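NADP-dependent glyceraldehyde-3-phosphate dehydrogenase (Bacillus halodurans, PDB 3PRL) probably catalyses the NADP-dependent, non-phosphorylating oxidation of glyceraldehyde 3-phosphate, as a member of the aldehyde dehydrogenase family. Local coordinates at residues D374-T377 and P378-V382. Numbering follows the deposited sequence.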
ATOM      1  N   ASP D 374     -18.576  31.727 -31.427  1.00 43.08           N
ATOM      2  CA  ASP D 374     -17.871  32.668 -30.558  1.00 43.59           C
ATOM      3  C   ASP D 374     -18.880  33.509 -29.790  1.00 43.72           C
ATOM      4  O   ASP D 374     -20.075  33.466 -30.082  1.00 43.79           O
ATOM      5  CB  ASP D 374     -16.897  33.546 -31.366  1.00 44.84           C
ATOM      6  CG  ASP D 374     -15.776  34.152 -30.509  1.00 45.76           C
ATOM      7  OD1 ASP D 374     -15.790  34.000 -29.263  1.00 44.49           O
ATOM      8  OD2 ASP D 374     -14.872  34.792 -31.092  1.00 45.56           O
ATOM      9  N   ASP D 375     -18.386  34.245 -28.792  1.00 44.00           N
ATOM     10  CA  ASP D 375     -19.178  35.169 -27.976  1.00 44.44           C
ATOM     11  C   ASP D 375     -20.375  34.493 -27.311  1.00 44.07           C
ATOM     12  O   ASP D 375     -21.429  35.112 -27.097  1.00 44.62           O
ATOM     13  CB  ASP D 375     -19.597  36.382 -28.811  1.00 45.67           C
ATOM     14  CG  ASP D 375     -18.413  37.240 -29.219  1.00 47.00           C
ATOM     15  OD1 ASP D 375     -17.998  38.098 -28.406  1.00 46.76           O
ATOM     16  OD2 ASP D 375     -17.902  37.066 -30.351  1.00 46.44           O
ATOM     17  N   VAL D 376     -20.189  33.214 -26.978  1.00 42.95           N
ATOM     18  CA  VAL D 376     -21.255  32.368 -26.451  1.00 42.18           C
ATOM     19  C   VAL D 376     -21.612  32.795 -25.037  1.00 42.44           C
ATOM     20  O   VAL D 376     -20.738  33.102 -24.223  1.00 42.67           O
ATOM     21  CB  VAL D 376     -20.900  30.861 -26.557  1.00 40.98           C
ATOM     22  CG1 VAL D 376     -21.897  29.990 -25.789  1.00 40.40           C
ATOM     23  CG2 VAL D 376     -20.875  30.453 -28.018  1.00 41.06           C
ATOM     24  N   THR D 377     -22.907  32.844 -24.761  1.00 42.44           N
ATOM     25  CA  THR D 377     -23.377  33.398 -23.498  1.00 42.33           C
ATOM     26  C   THR D 377     -24.013  32.337 -22.596  1.00 40.90           C
ATOM     27  O   THR D 377     -24.501  31.306 -23.078  1.00 40.27           O
ATOM     28  CB  THR D 377     -24.339  34.610 -23.721  1.00 43.45           C
ATOM     29  OG1 THR D 377     -25.495  34.194 -24.452  1.00 43.94           O
ATOM     30  CG2 THR D 377     -23.635  35.743 -24.483  1.00 44.63           C
ATOM     31  N   PRO D 378     -23.997  32.581 -21.274  1.00 40.54           N
ATOM     32  CA  PRO D 378     -24.678  31.718 -20.318  1.00 39.53           C
ATOM     33  C   PRO D 378     -26.181  31.547 -20.583  1.00 39.64           C
ATOM     34  O   PRO D 378     -26.787  30.650 -20.007  1.00 39.08           O
ATOM     35  CB  PRO D 378     -24.461  32.445 -18.990  1.00 40.03           C
ATOM     36  CG  PRO D 378     -23.208  33.181 -19.174  1.00 38.83           C
ATOM     37  CD  PRO D 378     -23.235  33.644 -20.589  1.00 40.86           C
ATOM     38  N   ALA D 379     -26.774  32.391 -21.435  1.00 40.45           N
ATOM     39  CA  ALA D 379     -28.203  32.261 -21.800  1.00 40.56           C
ATOM     40  C   ALA D 379     -28.458  31.233 -22.915  1.00 39.82           C
ATOM     41  O   ALA D 379     -29.610  30.844 -23.167  1.00 40.04           O
ATOM     42  CB  ALA D 379     -28.804  33.635 -22.184  1.00 41.62           C
ATOM     43  N   MET D 380     -27.386  30.803 -23.576  1.00 38.90           N
ATOM     44  CA  MET D 380     -27.468  29.852 -24.691  1.00 38.03           C
ATOM     45  C   MET D 380     -27.342  28.418 -24.182  1.00 36.76           C
ATOM     46  O   MET D 380     -26.471  28.111 -23.350  1.00 35.83           O
ATOM     47  CB  MET D 380     -26.360  30.124 -25.712  1.00 37.90           C
ATOM     48  CG  MET D 380     -26.195  31.596 -26.083  1.00 37.30           C
ATOM     49  SD  MET D 380     -24.737  31.906 -27.093  1.00 38.97           S
ATOM     50  CE  MET D 380     -24.954  33.652 -27.466  1.00 38.67           C
ATOM     51  N   ARG D 381     -28.199  27.543 -24.706  1.00 36.37           N
ATOM     52  CA  ARG D 381     -28.244  26.140 -24.303  1.00 35.57           C
ATOM     53  C   ARG D 381     -26.896  25.445 -24.482  1.00 34.65           C
ATOM     54  O   ARG D 381     -26.525  24.600 -23.666  1.00 33.55           O
ATOM     55  CB  ARG D 381     -29.316  25.385 -25.095  1.00 36.27           C
ATOM     56  CG  ARG D 381     -30.754  25.822 -24.818  1.00 37.38           C
ATOM     57  CD  ARG D 381     -31.716  25.098 -25.749  1.00 37.23           C
ATOM     58  NE  ARG D 381     -31.513  23.650 -25.706  1.00 36.64           N
ATOM     59  CZ  ARG D 381     -32.017  22.790 -26.586  1.00 36.55           C
ATOM     60  NH1 ARG D 381     -32.775  23.226 -27.591  1.00 37.25           N
ATOM     61  NH2 ARG D 381     -31.778  21.483 -26.457  1.00 35.88           N
ATOM     62  N   VAL D 382     -26.179  25.824 -25.542  1.00 34.97           N
ATOM     63  CA  VAL D 382     -24.931  25.174 -25.960  1.00 34.78           C
ATOM     64  C   VAL D 382     -23.787  25.444 -24.984  1.00 35.07           C
ATOM     65  O   VAL D 382     -22.731  24.819 -25.073  1.00 35.18           O
ATOM     66  CB  VAL D 382     -24.533  25.570 -27.440  1.00 35.48           C
ATOM     67  CG1 VAL D 382     -23.902  26.984 -27.507  1.00 36.15           C
ATOM     68  CG2 VAL D 382     -23.618  24.517 -28.085  1.00 34.93           C
TER
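M380 folds back on T377 and V376 across a type I beta turn running from T377 to M380. M380 N donates to T377 O at 3.0 Å and closes the turn. M380 CG lies beside its own backbone N (chi1 -46°) and the chain beyond it is extended, which carries the sulfur back to T377 N and V376 CA. There T377 N points almost straight at M380 SD, at 3.1 Å and 170°, in a weak N-H...S hydrogen bond. The buried side is close-packed. V376 CG1 rests on M380 SD at 3.7 Å and meets V382 CG1 at 4.0 Å, their side chains crossing at about a right angle. A383, P393 and I395 also touch V376, and A350 of helix 337-352 touches V382. T377, partly exposed, marks the border. Its OG1 sits across the bend of the methionine, 3.1 Å from both M380 CG and M380 CE, the side chains crossing at a slant. The outer side is looser: P378 and A379, the two central turn residues, are exposed, and A379 CB comes no nearer than 4.1 Å to T377 OG1. Cutting M380 back to an alanine is likely to leave T377 N without its sulfur acceptor and open a gap beside V376. The soft, weakly accepting sulfur both takes the T377 N-H and packs against V376, so one side chain meets a polar and an apolar need.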